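Local coordinates for invertase/pectin methylesterase inhibitor family protein (Arabidopsis thaliana, PDB 1X91) that inhibits plant pectin methylesterases, the cell-wall enzymes of flowers, siliques and leaves, as a small secreted four-helix-bundle protein with an N-terminal helical hairpin extension, at residues Ala112-Leu116 with Ser133-Lys137; Ala49-Leu53 with Tyr79-Ile83; Ile11-Thr15 with Val145-Met149. The protein carries 1 engineered substitution. The contacts are given in a common frame with arbitrary orientation. Numbering follows the deposited sequence.

Contact 1. Residues Ala112-Leu116 with Ser133-Lys137; sequences ADTCL and SKTIK
Residues Ala112-Leu116 and Ser133-Lys137 are each one alpha-helical turn, the first near the C-terminal end of helix 98-119, the second in the N-terminal half of helix 127-149. Within each turn the backbone bond from fifth to first residue is intact: Leu116 N to Ala112 O and Lys137 N to Ser133 O, both 3.0 Å. The two turns run nearly antiparallel, with 152° between their N-to-C directions (signed crossing angle -152°), and their axes approach to 8.9 Å. Small residues at the crossing permit this spacing; the CA atoms of Ala112 and Ser133 are only 5.1 Å apart. The Ala112 CB packs against Ser133 O at 3.7 Å and against Ile136 CG2 at 3.9 Å. Leu116, chi1 m and chi2 t, lies over Ser133, with Leu116 CG 3.6 Å from Ser133 CB, and its CD1 reaches the CG of Lys134 at 4.2 Å. These are two consecutive antiparallel helices of the four-helix bundle characteristic of the invertase and pectin methylesterase inhibitor family. On the inner side, Cys115 (chi1 t) brings its SG to 3.7 Å from Ser133 OG; that sulfur forms the disulfide with Cys75, tying helix 98-119 to helix 66-94. Ser133 OG is hydrogen-bonded to the hydroxyl of Tyr79 and to Val129 O. On the outer side the contact is polar: Lys137, all chi t, extends along the interface and its NZ donates to Asp113 OD1 at 2.8 Å in a salt bridge, while Asp113, chi1 -137°, swings its carboxylate toward the ammonium group.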
loop_
_atom_site.group_PDB
_atom_site.type_symbol
_atom_site.label_atom_id
_atom_site.label_comp_id
_atom_site.label_asym_id
_atom_site.label_seq_id
_atom_site.Cartn_x
_atom_site.Cartn_y
_atom_site.Cartn_z
ATOM N N ALA A 112 4.057 -1.002 5.570
ATOM C CA ALA A 112 3.022 -0.136 6.084
ATOM C C ALA A 112 2.562 -0.572 7.477
ATOM O O ALA A 112 2.388 0.274 8.350
ATOM C CB ALA A 112 1.859 -0.025 5.124
ATOM N N ASP A 113 2.399 -1.869 7.696
ATOM C CA ASP A 113 1.894 -2.417 8.963
ATOM C C ASP A 113 2.921 -2.143 10.055
ATOM O O ASP A 113 2.544 -1.814 11.211
ATOM C CB ASP A 113 1.665 -3.928 8.825
ATOM C CG ASP A 113 0.347 -4.426 9.450
ATOM O OD1 ASP A 113 -0.390 -3.655 10.107
ATOM O OD2 ASP A 113 -0.018 -5.628 9.276
ATOM N N THR A 114 4.183 -2.252 9.704
ATOM C CA THR A 114 5.284 -2.054 10.657
ATOM C C THR A 114 5.353 -0.587 11.049
ATOM O O THR A 114 5.480 -0.288 12.227
ATOM C CB THR A 114 6.606 -2.474 10.077
ATOM O OG1 THR A 114 6.646 -3.894 9.869
ATOM C CG2 THR A 114 7.779 -2.146 11.055
ATOM N N CYS A 115 5.218 0.316 10.078
ATOM C CA CYS A 115 5.089 1.737 10.394
ATOM C C CYS A 115 3.961 1.983 11.389
ATOM O O CYS A 115 4.159 2.655 12.415
ATOM C CB CYS A 115 4.921 2.580 9.128
ATOM S SG CYS A 115 4.748 4.376 9.540
ATOM N N LEU A 116 2.791 1.394 11.156
ATOM C CA LEU A 116 1.665 1.562 12.069
ATOM C C LEU A 116 2.025 1.071 13.472
ATOM O O LEU A 116 1.729 1.724 14.479
ATOM C CB LEU A 116 0.473 0.790 11.568
ATOM C CG LEU A 116 -0.266 1.486 10.468
ATOM C CD1 LEU A 116 -1.243 0.522 9.822
ATOM C CD2 LEU A 116 -0.951 2.753 11.038
ATOM N N SER A 133 -0.740 5.123 6.035
ATOM C CA SER A 133 -0.296 3.759 6.286
ATOM C C SER A 133 -1.443 2.778 6.228
ATOM O O SER A 133 -1.315 1.713 5.649
ATOM C CB SER A 133 0.431 3.615 7.619
ATOM O OG SER A 133 1.677 4.299 7.562
ATOM N N LYS A 134 -2.558 3.158 6.821
ATOM C CA LYS A 134 -3.764 2.349 6.706
ATOM C C LYS A 134 -4.224 2.250 5.245
ATOM O O LYS A 134 -4.583 1.171 4.781
ATOM C CB LYS A 134 -4.892 2.927 7.572
ATOM C CG LYS A 134 -4.651 2.770 9.017
ATOM C CD LYS A 134 -5.803 3.384 9.834
ATOM C CE LYS A 134 -5.565 3.244 11.316
ATOM N NZ LYS A 134 -6.725 3.832 12.051
ATOM N N THR A 135 -4.205 3.343 4.511
ATOM C CA THR A 135 -4.603 3.374 3.095
ATOM C C THR A 135 -3.701 2.458 2.283
ATOM O O THR A 135 -4.161 1.689 1.457
ATOM C CB THR A 135 -4.537 4.794 2.580
ATOM O OG1 THR A 135 -5.639 5.512 3.190
ATOM C CG2 THR A 135 -4.693 4.884 1.053
ATOM N N ILE A 136 -2.403 2.499 2.536
ATOM C CA ILE A 136 -1.500 1.648 1.769
ATOM C C ILE A 136 -1.710 0.188 2.118
ATOM O O ILE A 136 -1.667 -0.653 1.229
ATOM C CB ILE A 136 -0.026 2.112 1.964
ATOM C CG1 ILE A 136 0.177 3.424 1.254
ATOM C CG2 ILE A 136 0.992 1.055 1.496
ATOM C CD1 ILE A 136 1.362 4.226 1.743
ATOM N N LYS A 137 -1.934 -0.135 3.390
ATOM C CA LYS A 137 -2.214 -1.481 3.765
ATOM C C LYS A 137 -3.466 -1.987 3.004
ATOM O O LYS A 137 -3.468 -3.112 2.484
ATOM C CB LYS A 137 -2.382 -1.544 5.277
ATOM C CG LYS A 137 -2.730 -2.859 5.788
ATOM C CD LYS A 137 -2.569 -2.827 7.346
ATOM C CE LYS A 137 -3.063 -4.090 7.895
ATOM N NZ LYS A 137 -3.090 -4.056 9.356
#

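Contact 2. Residues Ala49-Leu53 with Tyr79-Ile83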
loop_
_atom_site.group_PDB
_atom_site.type_symbol
_atom_site.label_atom_id
_atom_site.label_comp_id
_atom_site.label_asym_id
_atom_site.label_seq_id
_atom_site.Cartn_x
_atom_site.Cartn_y
_atom_site.Cartn_z
ATOM N N ALA A 49 2.719 5.885 -1.192
ATOM C CA ALA A 49 3.942 5.538 -0.485
ATOM C C ALA A 49 4.929 6.647 -0.622
ATOM O O ALA A 49 5.563 7.078 0.359
ATOM C CB ALA A 49 4.507 4.232 -1.050
ATOM N N THR A 50 5.042 7.156 -1.834
ATOM C CA THR A 50 5.962 8.231 -2.128
ATOM C C THR A 50 5.560 9.518 -1.389
ATOM O O THR A 50 6.401 10.219 -0.822
ATOM C CB THR A 50 6.003 8.440 -3.640
ATOM O OG1 THR A 50 6.537 7.253 -4.235
ATOM C CG2 THR A 50 7.018 9.506 -4.008
ATOM N N GLN A 51 4.282 9.830 -1.387
ATOM C CA GLN A 51 3.796 11.006 -0.646
ATOM C C GLN A 51 4.108 10.847 0.838
ATOM O O GLN A 51 4.444 11.835 1.531
ATOM C CB GLN A 51 2.305 11.158 -0.849
ATOM C CG GLN A 51 1.873 11.532 -2.282
ATOM C CD GLN A 51 0.457 11.062 -2.637
ATOM O OE1 GLN A 51 -0.330 10.700 -1.764
ATOM N NE2 GLN A 51 0.122 11.111 -3.924
ATOM N N THR A 52 3.955 9.643 1.364
ATOM C CA THR A 52 4.122 9.392 2.794
ATOM C C THR A 52 5.561 9.515 3.194
ATOM O O THR A 52 5.865 10.072 4.275
ATOM C CB THR A 52 3.568 7.996 3.189
ATOM O OG1 THR A 52 2.191 7.935 2.802
ATOM C CG2 THR A 52 3.554 7.853 4.702
ATOM N N LEU A 53 6.471 8.983 2.378
ATOM C CA LEU A 53 7.906 9.207 2.615
ATOM C C LEU A 53 8.231 10.719 2.727
ATOM O O LEU A 53 8.918 11.135 3.674
ATOM C CB LEU A 53 8.752 8.515 1.526
ATOM C CG LEU A 53 10.261 8.574 1.702
ATOM C CD1 LEU A 53 10.720 7.927 3.014
ATOM C CD2 LEU A 53 10.942 7.866 0.537
ATOM N N TYR A 79 9.267 2.567 4.476
ATOM C CA TYR A 79 8.733 3.097 3.249
ATOM C C TYR A 79 9.730 3.082 2.090
ATOM O O TYR A 79 9.322 2.875 0.946
ATOM C CB TYR A 79 8.061 4.472 3.442
ATOM C CG TYR A 79 6.611 4.287 3.892
ATOM C CD1 TYR A 79 6.223 4.561 5.201
ATOM C CD2 TYR A 79 5.689 3.612 3.086
ATOM C CE1 TYR A 79 4.918 4.343 5.629
ATOM C CE2 TYR A 79 4.387 3.367 3.525
ATOM C CZ TYR A 79 4.017 3.778 4.812
ATOM O OH TYR A 79 2.735 3.559 5.285
ATOM N N GLU A 80 11.015 3.337 2.373
ATOM C CA GLU A 80 12.026 3.213 1.342
ATOM C C GLU A 80 12.018 1.756 0.782
ATOM O O GLU A 80 12.025 1.547 -0.415
ATOM C CB GLU A 80 13.398 3.640 1.836
ATOM C CG GLU A 80 13.478 5.139 2.130
ATOM C CD GLU A 80 14.821 5.586 2.641
ATOM O OE1 GLU A 80 15.534 4.763 3.256
ATOM O OE2 GLU A 80 15.108 6.782 2.450
ATOM N N SER A 81 11.900 0.802 1.685
ATOM C CA SER A 81 11.866 -0.610 1.314
ATOM C C SER A 81 10.558 -0.920 0.616
ATOM O O SER A 81 10.537 -1.641 -0.385
ATOM C CB SER A 81 12.039 -1.490 2.547
ATOM O OG SER A 81 13.387 -1.438 2.998
ATOM N N ALA A 82 9.464 -0.383 1.125
ATOM C CA ALA A 82 8.177 -0.672 0.512
ATOM C C ALA A 82 8.114 -0.140 -0.910
ATOM O O ALA A 82 7.571 -0.785 -1.800
ATOM C CB ALA A 82 7.054 -0.104 1.321
ATOM N N ILE A 83 8.659 1.049 -1.121
ATOM C CA ILE A 83 8.708 1.638 -2.438
ATOM C C ILE A 83 9.490 0.753 -3.393
ATOM O O ILE A 83 9.054 0.559 -4.513
ATOM C CB ILE A 83 9.258 3.123 -2.361
ATOM C CG1 ILE A 83 8.145 3.986 -1.785
ATOM C CG2 ILE A 83 9.683 3.629 -3.699
ATOM C CD1 ILE A 83 8.644 5.276 -1.199
#
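Tyr79, Leu53 and Ile83 carry most of this antiparallel helix contact, in which the local axes of 49-53 and 79-83 lie 9.7 Å apart at 159°. Tyr79 and Leu53 each have 69 Å² covered by the opposite turn. The tyrosine ring receives Thr52 over one face: Thr52 CG2 sits 4.3 Å from the ring centroid and 25° off its normal, a CH-pi contact. Ala49 CB also touches the ring, 4.3 Å from Tyr79 CD2. Leu53 projects sideways from its helix yet reaches across with both methyls, CD1 lying 4.0 Å from Glu80 CG and 4.4 Å from Tyr79 CB, and CD2 lying 3.9 Å from Ile83 CD1. Ile83, one turn on from Tyr79, meets Ala49 through its CG1, 3.7 Å from Ala49 CB, while its CD1 comes to 4.1 Å from Thr50 CA. The pairing of Ala49 with Ile83 and Leu53 with Tyr79, at CA separations of 6.5 and 6.2 Å, therefore sets one helical turn against another, held by apolar packing. Tyr79 passes beyond this pair of helices: its hydroxyl hydrogen-bonds Ser133 OG on helix 127-149, and its side chain touches Ala112 and Cys115 on helix 98-119. Tyr79 thus reaches both remaining helices of the four-helix bundle, and Thr52 also packs on Ile136 of helix 127-149.

Contact 3. Residues Ile11-Thr15 with Val145-Met149; sequences ICDKT and VISNM
The chain at Ile11-Thr15 is compact but not a regular helix: Cys12 and Asp13 form a short 3-10 turn, Lys14 has phi/psi of -103/13°, and Thr15 is extended at -115/163°. Opposite lies Val145-Met149, a helical turn near the C-terminal end of helix 127-149 (Met149 N to Ile146 O 2.9 Å). The closest CA pair is Lys14 with Val145, 7.1 Å apart. Apolar packing makes the contact. Ile11, with chi1 and chi2 both t, points toward the helix and packs against three side chains: its CG1 lies 3.4 Å from Val145 CG1, and its CD1 lies 3.7 Å from Ile146 CG1 and 3.3 Å from Met149 CE. Met149 reaches it with chi1 m, chi2 t and chi3 near -44°. Val145, chi1 t, has the largest area covered, 71 Å²; besides Ile11 it touches the loop's far end, its CG2 lying 3.8 Å from Lys14 O and its CG1 3.9 Å from Lys14 CE. The loop leads into helix 18-27 of the N-terminal extension, so the contact sets part of that extension beside the end of the bundle's last helix; the N-terminal alpha-hairpin is required for pectin methylesterase inhibition. Covalent linkage fixes the loop to its own helix: Cys12, pointing away from 145-149, forms a disulfide with Cys21. Hydrogen bonds hold the turn internally. Lys14 N bonds Ile11 O and Thr15 N bonds Cys12 O, each at 3.2 Å, and Thr15 OG1 (chi1 p) donates to Cys12 O at 2.8 Å. Chi3 and chi4, both m, curl Lys14 back to Asp13 in a salt bridge, NZ to OD1 2.8 Å.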
loop_
_atom_site.group_PDB
_atom_site.type_symbol
_atom_site.label_atom_id
_atom_site.label_comp_id
_atom_site.label_asym_id
_atom_site.label_seq_id
_atom_site.Cartn_x
_atom_site.Cartn_y
_atom_site.Cartn_z
ATOM N N ILE A 11 -15.113 -8.077 -5.804
ATOM C CA ILE A 11 -13.834 -8.394 -5.152
ATOM C C ILE A 11 -13.604 -7.836 -3.723
ATOM O O ILE A 11 -12.762 -8.307 -2.966
ATOM C CB ILE A 11 -12.713 -7.902 -6.104
ATOM C CG1 ILE A 11 -11.414 -8.675 -5.888
ATOM C CG2 ILE A 11 -12.474 -6.391 -5.933
ATOM C CD1 ILE A 11 -10.316 -8.269 -6.854
ATOM N N CYS A 12 -14.362 -6.820 -3.341
ATOM C CA CYS A 12 -14.162 -6.172 -2.090
ATOM C C CYS A 12 -14.465 -7.041 -0.904
ATOM O O CYS A 12 -13.952 -6.791 0.173
ATOM C CB CYS A 12 -14.929 -4.867 -2.058
ATOM S SG CYS A 12 -14.178 -3.698 -3.239
ATOM N N ASP A 13 -15.280 -8.085 -1.109
ATOM C CA ASP A 13 -15.607 -8.999 -0.011
ATOM C C ASP A 13 -14.429 -9.804 0.530
ATOM O O ASP A 13 -14.532 -10.412 1.602
ATOM C CB ASP A 13 -16.829 -9.895 -0.353
ATOM C CG ASP A 13 -16.663 -10.737 -1.600
ATOM O OD1 ASP A 13 -15.522 -11.020 -2.053
ATOM O OD2 ASP A 13 -17.670 -11.205 -2.214
ATOM N N LYS A 14 -13.297 -9.746 -0.169
ATOM C CA LYS A 14 -12.103 -10.483 0.197
ATOM C C LYS A 14 -11.026 -9.622 0.854
ATOM O O LYS A 14 -9.891 -10.085 1.064
ATOM C CB LYS A 14 -11.581 -11.166 -1.045
ATOM C CG LYS A 14 -12.443 -12.363 -1.469
ATOM C CD LYS A 14 -12.052 -12.888 -2.807
ATOM C CE LYS A 14 -12.612 -12.048 -3.962
ATOM N NZ LYS A 14 -14.105 -12.142 -4.171
ATOM N N THR A 15 -11.401 -8.408 1.249
ATOM C CA THR A 15 -10.488 -7.439 1.891
ATOM C C THR A 15 -10.849 -7.116 3.337
ATOM O O THR A 15 -11.957 -7.378 3.767
ATOM C CB THR A 15 -10.448 -6.119 1.036
ATOM O OG1 THR A 15 -11.708 -5.435 1.107
ATOM C CG2 THR A 15 -10.253 -6.428 -0.427
ATOM N N VAL A 145 -5.410 -9.545 -3.732
ATOM C CA VAL A 145 -6.539 -10.308 -4.224
ATOM C C VAL A 145 -6.521 -10.341 -5.757
ATOM O O VAL A 145 -6.663 -11.396 -6.374
ATOM C CB VAL A 145 -7.859 -9.705 -3.692
ATOM C CG1 VAL A 145 -9.071 -10.475 -4.253
ATOM C CG2 VAL A 145 -7.901 -9.760 -2.208
ATOM N N ILE A 146 -6.250 -9.208 -6.383
ATOM C CA ILE A 146 -6.155 -9.111 -7.833
ATOM C C ILE A 146 -5.034 -9.965 -8.393
ATOM O O ILE A 146 -5.244 -10.777 -9.324
ATOM C CB ILE A 146 -5.990 -7.653 -8.307
ATOM C CG1 ILE A 146 -7.157 -6.765 -7.896
ATOM C CG2 ILE A 146 -5.807 -7.630 -9.827
ATOM C CD1 ILE A 146 -6.785 -5.242 -7.950
ATOM N N SER A 147 -3.844 -9.830 -7.847
ATOM C CA SER A 147 -2.701 -10.586 -8.357
ATOM C C SER A 147 -2.883 -12.105 -8.193
ATOM O O SER A 147 -2.418 -12.897 -9.034
ATOM C CB SER A 147 -1.389 -10.116 -7.715
ATOM O OG SER A 147 -1.373 -10.230 -6.316
ATOM N N ASN A 148 -3.546 -12.516 -7.110
ATOM C CA ASN A 148 -3.920 -13.915 -6.933
ATOM C C ASN A 148 -4.793 -14.449 -8.060
ATOM O O ASN A 148 -4.683 -15.652 -8.416
ATOM C CB ASN A 148 -4.622 -14.118 -5.587
ATOM C CG ASN A 148 -4.949 -15.557 -5.319
ATOM O OD1 ASN A 148 -6.083 -15.990 -5.497
ATOM N ND2 ASN A 148 -3.953 -16.308 -4.904
ATOM N N MET A 149 -5.652 -13.599 -8.618
ATOM C CA MET A 149 -6.619 -14.010 -9.640
ATOM C C MET A 149 -6.125 -13.973 -11.079
ATOM O O MET A 149 -6.795 -14.455 -11.987
ATOM C CB MET A 149 -7.886 -13.160 -9.540
ATOM C CG MET A 149 -8.601 -13.363 -8.242
ATOM S SD MET A 149 -10.152 -12.453 -8.075
ATOM C CE MET A 149 -9.740 -11.004 -8.647
#

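How the contacts relate
Contacts 1 and 2 meet in the interior of the four-helix bundle, their centres about 10 Å apart. Each joins a different pair of helices, 98-119 with 127-149 and 34-62 with 66-94, and together they account for all four. They touch directly, with Ile136 CD1 3.6 Å from both Tyr79 CE2 and Ala49 N. Along the chain contact 2 closes before contact 1 opens, and contact 3 spans both, bringing the N-terminal region to the end of the last helix. Contact 3 shares helix 127-149 with contact 1, but lies about 18 Å (centre to centre) from it and 23 Å from contact 2, away from the mid-bundle packing.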